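Local atomic coordinates of nicotinate phosphoribosyltransferase (Saccharomyces cerevisiae, PDB entry 1VLP), a protein that catalyses the ATP-dependent first step of NAD biosynthesis from nicotinic acid, joining nicotinate to the phosphoribosyl group of 5-phospho-alpha-D-ribose 1-diphosphate. Residues Tyr127-Leu132 and Ser149-Ala154; Leu55-Glu60 and Glu384-Val389; Glu60-Leu65 and Ile113-Glu118. One frame throughout, in Å; residues are numbered along the deposited sequence. Where two conformers were deposited one is given.

Interaction 1: Tyr127-Leu132 and Ser149-Ala154; sequences YKLKIL and SLISEA
I131 and I151 meet tip to tip, and that meeting, with L129 set beside it, is the whole of this contact between a sheet strand and the helix packed on it. All of the touching is apolar. The delta methyls of the two isoleucines close to 3.7 Å, CD1 of I131 against CD1 of I151. The second pair works differently: the side chains of L129 and I151 slide past each other in opposite directions, and CD1 of L129 stops 4.1 Å from CG2 of I151. I151 therefore serves the strand with both branches. Its CG2 lies anti to the backbone N, while CG1 lies anti to the carbonyl carbon (chi1 -66°) and carries CD1 on toward I131. No hydrogen bond joins the two segments, and the nearest CA atoms, those of L129 and I151, stay 9.6 Å apart, so the link is made by side-chain ends alone. All three residues are buried.

The polar groups of the helix are used elsewhere: S152 OG bonds to the carbonyl of R194, and E153 OE1 takes the backbone N of L197. Strand 126-134 runs between strands 113-120 and 43-50 in the antiparallel sheet, which late strands 388-395 and 398-399 extend. Y48 and F57 add to the packing around L129 and I151, and helix 59-71 meets helix 144-159 through W64 and L65 against A154.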
loop_
_atom_site.group_PDB
_atom_site.type_symbol
_atom_site.label_atom_id
_atom_site.label_comp_id
_atom_site.label_asym_id
_atom_site.label_seq_id
_atom_site.Cartn_x
_atom_site.Cartn_y
_atom_site.Cartn_z
ATOM N N TYR A 127 17.329 -20.661 2.961
ATOM C CA TYR A 127 16.939 -19.961 4.187
ATOM C C TYR A 127 15.595 -19.290 4.085
ATOM O O TYR A 127 15.225 -18.733 3.002
ATOM C CB TYR A 127 17.973 -18.863 4.491
ATOM C CG TYR A 127 19.326 -19.403 4.862
ATOM C CD1 TYR A 127 20.277 -19.742 3.876
ATOM C CD2 TYR A 127 19.651 -19.609 6.184
ATOM C CE1 TYR A 127 21.524 -20.268 4.227
ATOM C CE2 TYR A 127 20.888 -20.113 6.540
ATOM C CZ TYR A 127 21.820 -20.445 5.551
ATOM O OH TYR A 127 23.037 -20.986 5.933
ATOM N N LYS A 128 14.889 -19.301 5.216
ATOM C CA LYS A 128 13.734 -18.450 5.404
ATOM C C LYS A 128 14.110 -17.237 6.274
ATOM O O LYS A 128 14.943 -17.340 7.167
ATOM C CB LYS A 128 12.514 -19.178 6.007
ATOM C CG LYS A 128 12.728 -19.878 7.348
ATOM C CD LYS A 128 11.418 -20.480 7.894
ATOM N N LEU A 129 13.490 -16.109 5.966
ATOM C CA LEU A 129 13.668 -14.870 6.720
ATOM C C LEU A 129 12.656 -14.735 7.826
ATOM O O LEU A 129 11.491 -15.128 7.684
ATOM C CB LEU A 129 13.560 -13.621 5.815
ATOM C CG LEU A 129 14.255 -13.654 4.465
ATOM C CD1 LEU A 129 14.102 -12.319 3.802
ATOM C CD2 LEU A 129 15.697 -14.060 4.621
ATOM N N LYS A 130 13.117 -14.218 8.962
ATOM C CA LYS A 130 12.249 -13.860 10.058
ATOM C C LYS A 130 12.487 -12.381 10.350
ATOM O O LYS A 130 13.601 -11.991 10.672
ATOM C CB LYS A 130 12.539 -14.724 11.287
ATOM C CG LYS A 130 11.541 -14.503 12.382
ATOM C CD LYS A 130 11.709 -15.504 13.539
ATOM C CE LYS A 130 11.154 -14.934 14.827
ATOM N NZ LYS A 130 11.239 -15.917 15.964
ATOM N N ILE A 131 11.438 -11.582 10.218
ATOM C CA ILE A 131 11.535 -10.132 10.439
ATOM C C ILE A 131 10.388 -9.636 11.273
ATOM O O ILE A 131 9.239 -9.780 10.882
ATOM C CB ILE A 131 11.647 -9.327 9.126
ATOM C CG1 ILE A 131 12.873 -9.763 8.298
ATOM C CG2 ILE A 131 11.796 -7.819 9.426
ATOM C CD1 ILE A 131 12.767 -9.361 6.814
ATOM N N LEU A 132 10.717 -9.065 12.427
ATOM C CA LEU A 132 9.767 -8.328 13.248
ATOM C C LEU A 132 10.197 -6.879 13.393
ATOM O O LEU A 132 11.365 -6.604 13.586
ATOM C CB LEU A 132 9.689 -8.948 14.629
ATOM C CG LEU A 132 9.090 -10.345 14.708
ATOM C CD1 LEU A 132 9.295 -10.847 16.096
ATOM C CD2 LEU A 132 7.635 -10.309 14.354
ATOM N N SER A 149 10.193 -3.659 -0.571
ATOM C CA SER A 149 10.907 -3.258 -1.829
ATOM C C SER A 149 12.321 -3.817 -1.834
ATOM O O SER A 149 12.801 -4.367 -2.846
ATOM C CB SER A 149 10.956 -1.740 -2.011
ATOM O OG SER A 149 9.641 -1.178 -2.121
ATOM N N LEU A 150 12.974 -3.780 -0.670
ATOM C CA LEU A 150 14.316 -4.337 -0.568
ATOM C C LEU A 150 14.392 -5.869 -0.667
ATOM O O LEU A 150 15.311 -6.426 -1.327
ATOM C CB LEU A 150 14.990 -3.881 0.721
ATOM C CG LEU A 150 15.576 -2.445 0.686
ATOM C CD1 LEU A 150 15.919 -2.014 2.145
ATOM C CD2 LEU A 150 16.745 -2.274 -0.281
ATOM N N ILE A 151 13.471 -6.541 0.017
ATOM C CA ILE A 151 13.435 -8.008 0.048
ATOM C C ILE A 151 13.173 -8.522 -1.373
ATOM O O ILE A 151 13.876 -9.445 -1.857
ATOM C CB ILE A 151 12.388 -8.517 1.060
ATOM C CG1 ILE A 151 12.796 -8.143 2.494
ATOM C CG2 ILE A 151 12.224 -10.005 0.999
ATOM C CD1 ILE A 151 11.682 -8.196 3.457
ATOM N N SER A 152 12.194 -7.934 -2.066
ATOM C CA SER A 152 11.930 -8.304 -3.473
ATOM C C SER A 152 13.178 -8.077 -4.327
ATOM O O SER A 152 13.599 -8.969 -5.070
ATOM C CB SER A 152 10.763 -7.487 -4.011
ATOM O OG SER A 152 10.325 -7.897 -5.267
ATOM N N GLU A 153 13.765 -6.884 -4.216
ATOM C CA GLU A 153 14.976 -6.594 -4.995
ATOM C C GLU A 153 16.115 -7.600 -4.731
ATOM O O GLU A 153 16.720 -8.083 -5.660
ATOM C CB GLU A 153 15.400 -5.140 -4.800
ATOM C CG GLU A 153 16.650 -4.810 -5.589
ATOM C CD GLU A 153 16.726 -3.385 -6.119
ATOM O OE1 GLU A 153 15.774 -2.582 -5.993
ATOM O OE2 GLU A 153 17.785 -3.075 -6.692
ATOM N N ALA A 154 16.352 -7.935 -3.465
ATOM C CA ALA A 154 17.345 -8.945 -3.025
ATOM C C ALA A 154 17.101 -10.299 -3.710
ATOM O O ALA A 154 18.010 -10.899 -4.264
ATOM C CB ALA A 154 17.316 -9.099 -1.518
#

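Interaction 2: Leu55-Glu60 and Glu384-Val389; sequences LTFNKE and EPLNIV
L55 and F57 share one partner, L386, in a small apolar cluster where the turn before helix 59-71 meets the lead-in to strand 388-395, a member of the antiparallel sheet. The close part is a fork. L386 has CG anti to its own backbone N (chi1 -169°), and its two methyls part company beyond that carbon. CD1 goes to L55, 3.8 Å from CB and 3.9 Å from CD1 of that residue, the two leucine side chains sliding past each other in opposite directions. CD2 goes to F57 and meets its ring obliquely, 3.7 Å from CZ. Both F57 and L386 are buried. Around this packing, Y155 of helix 144-159 is edge-to-face with F57, which also touches Y48 and L129, while N50 touches L386.

The other side is looser. T56 turns its CB away from the facing segment, E384 is exposed, and L55 is itself partly exposed although well packed on L386. No hydrogen bond crosses between the segments. The backbones are tied instead to their surroundings, F57 to Y127 and N387 to R51, while N58 takes the N-cap position of helix 59-71, its OD1 accepting from A61 N.

P385 lies close to T367, inferred to bind 5-phospho-alpha-D-ribose 1-diphosphate, which would place the P385 end of the contact near the probable site for that substrate. The carbonyl oxygen P385 O meets a methyl without bonding: L55 CD1 stands 3.9 Å from it.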
loop_
_atom_site.group_PDB
_atom_site.type_symbol
_atom_site.label_atom_id
_atom_site.label_comp_id
_atom_site.label_asym_id
_atom_site.label_seq_id
_atom_site.Cartn_x
_atom_site.Cartn_y
_atom_site.Cartn_z
ATOM N N LEU A 55 9.661 -20.309 -2.229
ATOM C CA LEU A 55 10.690 -19.398 -2.687
ATOM C C LEU A 55 11.568 -19.040 -1.483
ATOM O O LEU A 55 11.079 -18.560 -0.465
ATOM C CB LEU A 55 10.092 -18.141 -3.276
ATOM C CG LEU A 55 9.177 -18.297 -4.523
ATOM C CD1 LEU A 55 8.891 -16.964 -5.204
ATOM C CD2 LEU A 55 9.712 -19.331 -5.525
ATOM N N THR A 56 12.871 -19.263 -1.614
ATOM C CA THR A 56 13.789 -19.210 -0.498
ATOM C C THR A 56 14.985 -18.304 -0.778
ATOM O O THR A 56 15.230 -17.932 -1.911
ATOM C CB THR A 56 14.331 -20.617 -0.152
ATOM O OG1 THR A 56 15.237 -21.120 -1.167
ATOM C CG2 THR A 56 13.187 -21.573 0.060
ATOM N N PHE A 57 15.724 -18.017 0.285
ATOM C CA PHE A 57 16.863 -17.115 0.216
ATOM C C PHE A 57 18.205 -17.809 0.412
ATOM O O PHE A 57 18.297 -18.904 0.973
ATOM C CB PHE A 57 16.682 -16.007 1.269
ATOM C CG PHE A 57 15.610 -15.017 0.883
ATOM C CD1 PHE A 57 14.262 -15.288 1.127
ATOM C CD2 PHE A 57 15.950 -13.858 0.178
ATOM C CE1 PHE A 57 13.278 -14.376 0.700
ATOM C CE2 PHE A 57 15.005 -12.984 -0.215
ATOM C CZ PHE A 57 13.633 -13.241 0.057
ATOM N N ASN A 58 19.242 -17.115 -0.021
ATOM C CA ASN A 58 20.612 -17.569 0.174
ATOM C C ASN A 58 21.385 -16.611 1.050
ATOM O O ASN A 58 20.897 -15.506 1.387
ATOM C CB ASN A 58 21.310 -17.844 -1.168
ATOM C CG ASN A 58 21.321 -16.676 -2.118
ATOM O OD1 ASN A 58 21.318 -15.503 -1.748
ATOM N ND2 ASN A 58 21.321 -17.012 -3.414
ATOM N N LYS A 59 22.620 -17.007 1.394
ATOM C CA LYS A 59 23.431 -16.193 2.279
ATOM C C LYS A 59 23.777 -14.864 1.652
ATOM O O LYS A 59 23.788 -13.840 2.337
ATOM C CB LYS A 59 24.711 -16.944 2.690
ATOM C CG LYS A 59 24.459 -17.974 3.785
ATOM N N GLU A 60 24.033 -14.859 0.358
ATOM C CA GLU A 60 24.348 -13.590 -0.327
ATOM C C GLU A 60 23.228 -12.559 -0.160
ATOM O O GLU A 60 23.473 -11.409 0.238
ATOM C CB GLU A 60 24.553 -13.813 -1.817
ATOM C CG GLU A 60 25.352 -12.681 -2.486
ATOM C CD GLU A 60 25.737 -12.985 -3.946
ATOM O OE1 GLU A 60 25.331 -14.048 -4.503
ATOM O OE2 GLU A 60 26.461 -12.142 -4.529
ATOM N N GLU A 384 7.802 -15.787 -11.575
ATOM C CA GLU A 384 6.880 -15.512 -10.511
ATOM C C GLU A 384 7.420 -14.463 -9.529
ATOM O O GLU A 384 8.542 -14.588 -9.098
ATOM C CB GLU A 384 6.601 -16.798 -9.774
ATOM C CG GLU A 384 5.930 -17.827 -10.660
ATOM C CD GLU A 384 4.428 -17.648 -10.745
ATOM O OE1 GLU A 384 3.929 -16.502 -10.615
ATOM O OE2 GLU A 384 3.750 -18.673 -10.951
ATOM N N PRO A 385 6.605 -13.455 -9.163
ATOM C CA PRO A 385 6.976 -12.559 -8.032
ATOM C C PRO A 385 7.006 -13.240 -6.675
ATOM O O PRO A 385 6.395 -14.307 -6.466
ATOM C CB PRO A 385 5.839 -11.522 -7.994
ATOM C CG PRO A 385 5.242 -11.560 -9.302
ATOM C CD PRO A 385 5.317 -13.029 -9.711
ATOM N N LEU A 386 7.735 -12.631 -5.761
ATOM C CA LEU A 386 7.740 -13.047 -4.372
ATOM C C LEU A 386 6.499 -12.463 -3.725
ATOM O O LEU A 386 6.322 -11.242 -3.775
ATOM C CB LEU A 386 9.018 -12.485 -3.731
ATOM C CG LEU A 386 9.441 -12.954 -2.373
ATOM C CD1 LEU A 386 9.715 -14.467 -2.390
ATOM C CD2 LEU A 386 10.690 -12.160 -1.958
ATOM N N ASN A 387 5.650 -13.321 -3.149
ATOM C CA ASN A 387 4.391 -12.925 -2.482
ATOM C C ASN A 387 4.667 -12.735 -0.988
ATOM O O ASN A 387 4.389 -13.651 -0.173
ATOM C CB ASN A 387 3.338 -14.001 -2.680
ATOM C CG ASN A 387 1.935 -13.646 -2.086
ATOM O OD1 ASN A 387 1.728 -12.595 -1.462
ATOM N ND2 ASN A 387 0.981 -14.559 -2.271
ATOM N N ILE A 388 5.198 -11.565 -0.666
ATOM C CA ILE A 388 5.550 -11.212 0.718
ATOM C C ILE A 388 4.715 -10.026 1.216
ATOM O O ILE A 388 4.314 -9.124 0.460
ATOM C CB ILE A 388 7.049 -10.894 0.875
ATOM C CG1 ILE A 388 7.498 -9.882 -0.215
ATOM C CG2 ILE A 388 7.846 -12.221 0.790
ATOM C CD1 ILE A 388 8.878 -9.315 -0.078
ATOM N N VAL A 389 4.505 -10.032 2.529
ATOM C CA VAL A 389 3.802 -8.941 3.219
ATOM C C VAL A 389 4.475 -8.639 4.536
ATOM O O VAL A 389 5.228 -9.467 5.023
ATOM C CB VAL A 389 2.345 -9.278 3.487
ATOM C CG1 VAL A 389 1.621 -9.541 2.172
ATOM C CG2 VAL A 389 2.195 -10.429 4.425
#

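Interaction 3: Glu60-Leu65 and Ile113-Glu118; sequences EAINWL and ISFTSE
I62 and L65, one helical turn apart, meet F115 and S117 where helix 59-71 packs on strand 113-120, an outermost strand of the five-stranded antiparallel sheet. In the first shell, the ring of F115 runs obliquely to the side chain of I62, with CZ 4.1 Å from I62 CG2. The same ring brings CE2 to 3.9 Å from L65 CB. Further along the strand, I62 reaches S117 with its delta methyl, CD1 lying 3.6 Å from S117 CB. With an alanine at I62, CG1, CG2 and CD1 are gone, which would probably open a gap between S117 CB and F115 CZ and leave that side of the ring less supported.

What sets these groups in position comes next. F115 carries CG anti to its backbone N (chi1 173°), which sends the ring out to the helix. Segments 60-65 and 113-118 run nearly antiparallel, at 171°, with axes 10.3 Å apart, so I62 lies across from S117 and L65 across from F115, with I62 also reaching the F115 ring. Farther out, F69 meets the ring of F115 with planes at about 55°, and I131 supports it from the neighbouring strand. Y127 and L129 of that strand also touch I62. One polar atom joins the ring's surroundings: the carbonyl oxygen I62 O sits at the edge of the F115 ring, near its plane, 3.9 Å from CE2.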
loop_
_atom_site.group_PDB
_atom_site.type_symbol
_atom_site.label_atom_id
_atom_site.label_comp_id
_atom_site.label_asym_id
_atom_site.label_seq_id
_atom_site.Cartn_x
_atom_site.Cartn_y
_atom_site.Cartn_z
ATOM N N GLU A 60 24.033 -14.859 0.358
ATOM C CA GLU A 60 24.348 -13.590 -0.327
ATOM C C GLU A 60 23.228 -12.559 -0.160
ATOM O O GLU A 60 23.473 -11.409 0.238
ATOM C CB GLU A 60 24.553 -13.813 -1.817
ATOM C CG GLU A 60 25.352 -12.681 -2.486
ATOM C CD GLU A 60 25.737 -12.985 -3.946
ATOM O OE1 GLU A 60 25.331 -14.048 -4.503
ATOM O OE2 GLU A 60 26.461 -12.142 -4.529
ATOM N N ALA A 61 21.998 -12.992 -0.448
ATOM C CA ALA A 61 20.810 -12.104 -0.310
ATOM C C ALA A 61 20.661 -11.592 1.124
ATOM O O ALA A 61 20.402 -10.395 1.355
ATOM C CB ALA A 61 19.576 -12.848 -0.717
ATOM N N ILE A 62 20.836 -12.493 2.087
ATOM C CA ILE A 62 20.669 -12.145 3.493
ATOM C C ILE A 62 21.692 -11.085 3.923
ATOM O O ILE A 62 21.360 -10.085 4.597
ATOM C CB ILE A 62 20.715 -13.409 4.358
ATOM C CG1 ILE A 62 19.469 -14.263 4.083
ATOM C CG2 ILE A 62 20.858 -13.054 5.882
ATOM C CD1 ILE A 62 19.522 -15.703 4.626
ATOM N N ASN A 63 22.942 -11.293 3.518
ATOM C CA ASN A 63 23.992 -10.347 3.908
ATOM C C ASN A 63 23.730 -8.964 3.283
ATOM O O ASN A 63 23.967 -7.952 3.937
ATOM C CB ASN A 63 25.375 -10.880 3.534
ATOM C CG ASN A 63 25.773 -12.108 4.359
ATOM O OD1 ASN A 63 25.328 -12.255 5.486
ATOM N ND2 ASN A 63 26.613 -12.987 3.782
ATOM N N TRP A 64 23.297 -8.924 2.021
ATOM C CA TRP A 64 22.989 -7.675 1.352
ATOM C C TRP A 64 21.815 -6.983 2.059
ATOM O O TRP A 64 21.827 -5.797 2.291
ATOM C CB TRP A 64 22.680 -7.934 -0.127
ATOM C CG TRP A 64 22.441 -6.745 -0.967
ATOM C CD1 TRP A 64 23.378 -6.043 -1.655
ATOM C CD2 TRP A 64 21.175 -6.166 -1.297
ATOM N NE1 TRP A 64 22.774 -5.036 -2.388
ATOM C CE2 TRP A 64 21.423 -5.090 -2.173
ATOM C CE3 TRP A 64 19.853 -6.457 -0.946
ATOM C CZ2 TRP A 64 20.409 -4.344 -2.714
ATOM C CZ3 TRP A 64 18.841 -5.701 -1.499
ATOM C CH2 TRP A 64 19.119 -4.664 -2.361
ATOM N N LEU A 65 20.798 -7.774 2.404
ATOM C CA LEU A 65 19.659 -7.232 3.137
ATOM C C LEU A 65 20.070 -6.621 4.453
ATOM O O LEU A 65 19.583 -5.558 4.828
ATOM C CB LEU A 65 18.572 -8.302 3.341
ATOM C CG LEU A 65 17.711 -8.537 2.071
ATOM C CD1 LEU A 65 16.867 -9.832 2.300
ATOM C CD2 LEU A 65 16.849 -7.389 1.736
ATOM N N ILE A 113 14.159 -3.166 13.995
ATOM C CA ILE A 113 14.111 -4.395 13.168
ATOM C C ILE A 113 14.817 -5.533 13.866
ATOM O O ILE A 113 15.984 -5.385 14.289
ATOM C CB ILE A 113 14.766 -4.194 11.778
ATOM C CG1 ILE A 113 14.154 -2.996 11.073
ATOM C CG2 ILE A 113 14.649 -5.436 10.949
ATOM C CD1 ILE A 113 14.830 -2.670 9.714
ATOM N N SER A 114 14.107 -6.645 13.998
ATOM C CA SER A 114 14.698 -7.882 14.409
ATOM C C SER A 114 14.672 -8.785 13.198
ATOM O O SER A 114 13.637 -9.241 12.836
ATOM C CB SER A 114 13.865 -8.531 15.510
ATOM O OG SER A 114 14.357 -9.833 15.814
ATOM N N PHE A 115 15.835 -8.980 12.577
ATOM C CA PHE A 115 15.992 -9.762 11.336
ATOM C C PHE A 115 16.943 -10.924 11.593
ATOM O O PHE A 115 18.130 -10.740 11.946
ATOM C CB PHE A 115 16.518 -8.821 10.246
ATOM C CG PHE A 115 16.888 -9.482 8.962
ATOM C CD1 PHE A 115 16.193 -10.607 8.465
ATOM C CD2 PHE A 115 17.954 -8.978 8.216
ATOM C CE1 PHE A 115 16.525 -11.157 7.232
ATOM C CE2 PHE A 115 18.306 -9.543 6.990
ATOM C CZ PHE A 115 17.602 -10.644 6.498
ATOM N N THR A 116 16.372 -12.121 11.541
ATOM C CA THR A 116 17.098 -13.364 11.626
ATOM C C THR A 116 16.759 -14.200 10.375
ATOM O O THR A 116 15.832 -13.908 9.593
ATOM C CB THR A 116 16.730 -14.137 12.929
ATOM O OG1 THR A 116 15.327 -14.373 12.970
ATOM C CG2 THR A 116 17.103 -13.333 14.139
ATOM N N SER A 117 17.485 -15.272 10.237
ATOM C CA SER A 117 17.246 -16.212 9.140
ATOM C C SER A 117 17.470 -17.594 9.662
ATOM O O SER A 117 18.213 -17.773 10.636
ATOM C CB SER A 117 18.146 -15.907 7.943
ATOM O OG SER A 117 19.515 -16.150 8.258
ATOM N N GLU A 118 16.868 -18.583 9.003
ATOM C CA GLU A 118 16.875 -19.955 9.479
ATOM C C GLU A 118 17.039 -20.834 8.270
ATOM O O GLU A 118 16.313 -20.698 7.278
ATOM C CB GLU A 118 15.554 -20.274 10.204
ATOM C CG GLU A 118 15.504 -21.584 10.907
#

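Overall arrangement
All three contacts reach the same antiparallel sheet and lie on one side of the chain's centre. Interactions 1 and 2 are about 7 Å apart between centres, as are 1 and 3, while 2 and 3 are about 12 Å apart. Interactions 2 and 3 share E60 and helix 59-71. Along the chain, interaction 3 closes before interaction 1 opens, and the loop that interaction 2 closes encloses both. Interaction 1 lies between the others in space: I151 also packs on F57 and I388, and I131 on F115. Interactions 1 and 3 fall in the N-terminal NAPRTase family region, whereas interaction 2 joins it to a segment far along the chain.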